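Putative fusidic acid resistance protein (Staphylococcus aureus, PDB 2YB5) probably binds elongation factor G and helps clear it from the ribosome, and so confers resistance to the antibiotic fusidic acid. Local coordinates at residues Q199-D203 and I204-Y208; I54-S57 and D58-S62. All blocks are in the same frame, centred on the assembly; numbering follows the deposited sequence.

Interaction 1: Q199-D203 and I204-Y208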
loop_
_atom_site.group_PDB
_atom_site.type_symbol
_atom_site.label_atom_id
_atom_site.label_comp_id
_atom_site.label_asym_id
_atom_site.label_seq_id
_atom_site.Cartn_x
_atom_site.Cartn_y
_atom_site.Cartn_z
ATOM N N GLN A 199 1.951 -3.150 -2.865
ATOM C CA GLN A 199 1.689 -2.711 -4.246
ATOM C C GLN A 199 0.191 -2.580 -4.520
ATOM O O GLN A 199 -0.211 -1.802 -5.382
ATOM C CB GLN A 199 2.306 -3.682 -5.273
ATOM C CG GLN A 199 3.834 -3.775 -5.244
ATOM C CD GLN A 199 4.509 -2.494 -5.681
ATOM O OE1 GLN A 199 4.345 -1.448 -5.053
ATOM N NE2 GLN A 199 5.278 -2.562 -6.770
ATOM N N ASN A 200 -0.623 -3.341 -3.793
ATOM C CA ASN A 200 -2.077 -3.309 -3.948
ATOM C C ASN A 200 -2.783 -2.346 -2.991
ATOM O O ASN A 200 -3.929 -1.963 -3.229
ATOM C CB ASN A 200 -2.673 -4.705 -3.691
ATOM C CG ASN A 200 -1.976 -5.818 -4.480
ATOM O OD1 ASN A 200 -1.375 -5.576 -5.541
ATOM N ND2 ASN A 200 -2.057 -7.059 -3.948
ATOM N N LEU A 201 -2.135 -1.998 -1.886
ATOM C CA LEU A 201 -2.827 -1.302 -0.802
ATOM C C LEU A 201 -3.045 0.179 -1.124
ATOM O O LEU A 201 -2.093 0.960 -1.151
ATOM C CB LEU A 201 -2.050 -1.449 0.514
ATOM C CG LEU A 201 -2.618 -0.728 1.739
ATOM C CD1 LEU A 201 -4.051 -1.178 2.047
ATOM C CD2 LEU A 201 -1.699 -0.944 2.963
ATOM N N ASP A 202 -4.299 0.573 -1.340
ATOM C CA ASP A 202 -4.577 1.972 -1.709
ATOM C C ASP A 202 -5.158 2.832 -0.582
ATOM O O ASP A 202 -5.421 4.010 -0.800
ATOM C CB ASP A 202 -5.461 2.054 -2.948
ATOM C CG ASP A 202 -6.818 1.419 -2.749
ATOM O OD1 ASP A 202 -7.206 1.133 -1.595
ATOM O OD2 ASP A 202 -7.492 1.194 -3.761
ATOM N N ASP A 203 -5.318 2.265 0.617
ATOM C CA ASP A 203 -5.850 3.013 1.761
ATOM C C ASP A 203 -5.321 2.463 3.090
ATOM O O ASP A 203 -5.684 1.358 3.490
ATOM C CB ASP A 203 -7.382 2.973 1.729
ATOM C CG ASP A 203 -8.031 3.965 2.684
ATOM O OD1 ASP A 203 -7.338 4.540 3.539
ATOM O OD2 ASP A 203 -9.259 4.168 2.575
ATOM N N ILE A 204 -4.469 3.236 3.768
ATOM C CA ILE A 204 -3.893 2.815 5.075
ATOM C C ILE A 204 -4.982 2.486 6.095
ATOM O O ILE A 204 -4.751 1.685 7.001
ATOM C CB ILE A 204 -2.914 3.863 5.670
ATOM C CG1 ILE A 204 -2.046 3.250 6.780
ATOM C CG2 ILE A 204 -3.659 5.112 6.192
ATOM C CD1 ILE A 204 -1.011 2.262 6.272
ATOM N N ASN A 205 -6.172 3.074 5.923
ATOM C CA ASN A 205 -7.325 2.733 6.752
ATOM C C ASN A 205 -7.633 1.242 6.744
ATOM O O ASN A 205 -8.064 0.718 7.761
ATOM C CB ASN A 205 -8.586 3.503 6.330
ATOM C CG ASN A 205 -8.642 4.908 6.886
ATOM O OD1 ASN A 205 -7.866 5.281 7.760
ATOM N ND2 ASN A 205 -9.593 5.703 6.381
ATOM N N ASN A 206 -7.421 0.573 5.608
ATOM C CA ASN A 206 -7.655 -0.868 5.501
ATOM C C ASN A 206 -6.771 -1.640 6.489
ATOM O O ASN A 206 -7.200 -2.639 7.055
ATOM C CB ASN A 206 -7.386 -1.392 4.084
ATOM C CG ASN A 206 -8.303 -0.769 3.001
ATOM O OD1 ASN A 206 -9.223 -0.002 3.291
ATOM N ND2 ASN A 206 -8.032 -1.112 1.741
ATOM N N LEU A 207 -5.531 -1.184 6.675
ATOM C CA LEU A 207 -4.632 -1.805 7.644
ATOM C C LEU A 207 -5.058 -1.492 9.073
ATOM O O LEU A 207 -5.001 -2.369 9.947
ATOM C CB LEU A 207 -3.192 -1.336 7.429
ATOM C CG LEU A 207 -2.160 -1.919 8.391
ATOM C CD1 LEU A 207 -2.068 -3.441 8.224
ATOM C CD2 LEU A 207 -0.800 -1.242 8.165
ATOM N N TYR A 208 -5.458 -0.245 9.322
ATOM C CA TYR A 208 -5.921 0.137 10.657
ATOM C C TYR A 208 -7.155 -0.666 11.075
ATOM O O TYR A 208 -7.275 -1.043 12.234
ATOM C CB TYR A 208 -6.259 1.628 10.730
ATOM C CG TYR A 208 -5.103 2.579 10.553
ATOM C CD1 TYR A 208 -3.779 2.178 10.748
ATOM C CD2 TYR A 208 -5.341 3.908 10.212
ATOM C CE1 TYR A 208 -2.731 3.084 10.604
ATOM C CE2 TYR A 208 -4.308 4.810 10.055
ATOM C CZ TYR A 208 -3.009 4.396 10.249
ATOM O OH TYR A 208 -1.992 5.303 10.088
#
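The N-cap of helix 204-214, the last helix of the treble-clef zinc-finger domain, is built by D203, whose side chain and carbonyl both meet the first turn. With CG anti to the backbone N (chi1 -167°), the carboxylate swings forward along the chain, and D203 OD1 accepts the backbone N-H of N205 at 3.0 Å. The donor comes from above the carboxylate plane, about 53° out of it. The carbonyl of the same residue takes the next amide, in a bond of 2.8 Å from N206 N to D203 O that spans three residues. D203 thus occupies two first-turn amides, one with its side chain and one with its carbonyl; the negative charge would also suit the positive pole of the helix dipole. Beside the cap, the CB of N205 packs 3.2 Å from D203 OD1, and the D203 carboxylate and the N205 amide are turned 37° apart. L201 CD1 lies against the CB of N206 at 3.9 Å, the two side chains running antiparallel where they pass. L201 also packs against the cysteine zinc site (C158, C161, C191, C197), its side chain about 6 Å from the zinc ion, while D202 OD2 is hydrogen-bonded to Q17 NE2 of helix 9-27. The turn therefore joins helix 194-200 to helix 204-214, with helix 9-27 along one flank and strand 130-136 beside L207 and Y208.

Interaction 2: I54-S57 and D58-S62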
loop_
_atom_site.group_PDB
_atom_site.type_symbol
_atom_site.label_atom_id
_atom_site.label_comp_id
_atom_site.label_asym_id
_atom_site.label_seq_id
_atom_site.Cartn_x
_atom_site.Cartn_y
_atom_site.Cartn_z
ATOM N N ILE A 54 0.467 20.437 -3.939
ATOM C CA ILE A 54 1.416 20.123 -5.011
ATOM C C ILE A 54 0.775 20.473 -6.342
ATOM O O ILE A 54 -0.395 20.166 -6.574
ATOM C CB ILE A 54 1.817 18.628 -5.028
ATOM C CG1 ILE A 54 2.374 18.191 -3.671
ATOM C CG2 ILE A 54 2.840 18.366 -6.129
ATOM C CD1 ILE A 54 2.682 16.704 -3.589
ATOM N N ASP A 55 1.541 21.125 -7.213
ATOM C CA ASP A 55 1.047 21.510 -8.527
ATOM C C ASP A 55 1.117 20.297 -9.442
ATOM O O ASP A 55 2.202 19.842 -9.812
ATOM C CB ASP A 55 1.852 22.682 -9.106
ATOM C CG ASP A 55 1.186 23.309 -10.325
ATOM O OD1 ASP A 55 0.512 22.582 -11.090
ATOM O OD2 ASP A 55 1.337 24.535 -10.523
ATOM N N ILE A 56 -0.062 19.770 -9.777
ATOM C CA ILE A 56 -0.196 18.639 -10.685
ATOM C C ILE A 56 -0.956 19.050 -11.954
ATOM O O ILE A 56 -1.220 18.210 -12.820
ATOM C CB ILE A 56 -0.883 17.437 -9.957
ATOM C CG1 ILE A 56 -0.490 16.093 -10.584
ATOM C CG2 ILE A 56 -2.395 17.594 -9.930
ATOM C CD1 ILE A 56 1.010 15.809 -10.568
ATOM N N SER A 57 -1.291 20.341 -12.068
ATOM C CA SER A 57 -1.901 20.879 -13.286
ATOM C C SER A 57 -0.810 20.952 -14.346
ATOM O O SER A 57 -0.124 21.970 -14.487
ATOM C CB SER A 57 -2.536 22.255 -13.038
ATOM O OG SER A 57 -1.595 23.180 -12.518
ATOM N N ASP A 58 -0.663 19.853 -15.080
ATOM C CA ASP A 58 0.548 19.545 -15.833
ATOM C C ASP A 58 0.495 18.065 -16.180
ATOM O O ASP A 58 0.359 17.696 -17.349
ATOM C CB ASP A 58 1.793 19.859 -14.989
ATOM C CG ASP A 58 2.991 18.993 -15.346
ATOM O OD1 ASP A 58 3.217 18.725 -16.546
ATOM O OD2 ASP A 58 3.709 18.589 -14.412
ATOM N N PHE A 59 0.590 17.228 -15.145
ATOM C CA PHE A 59 0.406 15.792 -15.277
ATOM C C PHE A 59 -1.037 15.549 -15.698
ATOM O O PHE A 59 -1.301 14.721 -16.571
ATOM C CB PHE A 59 0.726 15.101 -13.948
ATOM C CG PHE A 59 0.394 13.624 -13.910
ATOM C CD1 PHE A 59 1.132 12.705 -14.652
ATOM C CD2 PHE A 59 -0.644 13.156 -13.114
ATOM C CE1 PHE A 59 0.823 11.347 -14.616
ATOM C CE2 PHE A 59 -0.949 11.797 -13.063
ATOM C CZ PHE A 59 -0.216 10.892 -13.815
ATOM N N ILE A 60 -1.959 16.302 -15.090
ATOM C CA ILE A 60 -3.378 16.242 -15.444
ATOM C C ILE A 60 -3.564 16.515 -16.930
ATOM O O ILE A 60 -4.249 15.760 -17.615
ATOM C CB ILE A 60 -4.229 17.253 -14.624
ATOM C CG1 ILE A 60 -4.343 16.815 -13.156
ATOM C CG2 ILE A 60 -5.613 17.413 -15.222
ATOM C CD1 ILE A 60 -5.096 15.502 -12.932
ATOM N N THR A 61 -2.951 17.595 -17.423
ATOM C CA THR A 61 -3.012 17.935 -18.848
ATOM C C THR A 61 -2.414 16.812 -19.691
ATOM O O THR A 61 -3.011 16.377 -20.670
ATOM C CB THR A 61 -2.279 19.272 -19.149
ATOM O OG1 THR A 61 -3.097 20.374 -18.726
ATOM C CG2 THR A 61 -1.976 19.416 -20.647
ATOM N N SER A 62 -1.245 16.331 -19.286
ATOM C CA SER A 62 -0.570 15.243 -19.985
ATOM C C SER A 62 -1.414 13.964 -20.114
ATOM O O SER A 62 -1.451 13.371 -21.194
ATOM C CB SER A 62 0.754 14.918 -19.297
ATOM O OG SER A 62 1.547 14.093 -20.124
#
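Apolar packing between I56 and the first turn of helix 59-63 forms the main side-chain contact here. A chi1 of -154° carries CG1 of I56 back beside the carbonyl carbon, and the side chain runs parallel beside F59; I56 CD1 comes within 3.5 Å of F59 CB, and CG1 approaches the ring obliquely. The other branch serves a second neighbour: I56 CG2 touches I60 CG1 at 3.8 Å, the side chains meeting at roughly 90°. Among the backbone bonds, I60 N donates to I56 O over 3.1 Å and almost straight, at 176°, which ties the incoming loop to the helix start. D58 holds the N-cap position, but its side chain makes no capping bond. Side-chain hydrogen bonds stay within the loop instead: S57 OG donates to D55 OD1 at 2.6 Å from the syn side of the carboxylate, and S57 N adds a weak bond to the same oxygen. S57, held in this way from the preceding loop, is then the centre of an inverse gamma turn. I56 and F59 reach into the N-terminal helical domain, where I56 meets N46 and F49 of helix 35-50, F59 meets I45 of that helix, and both touch L80 of helix 70-80.

Followed from the N terminus, the chain first passes helices 9-27 and 35-50, then reaches interaction 2, which turns the loop after helix 35-50 into helix 59-63 within the elongation factor G-binding region. Interaction 1 comes much later, after the five-stranded antiparallel sheet, where it turns helix 194-200 into the closing helix 204-214 of the zinc-finger region. The two are in series, neither nested nor crossed, and do not touch: their centres lie about 25 Å apart. Both mark helix starts, with a side-chain cap in interaction 1 and no such bond in interaction 2. Through D202, interaction 1 also meets helix 9-27, linking the two regions.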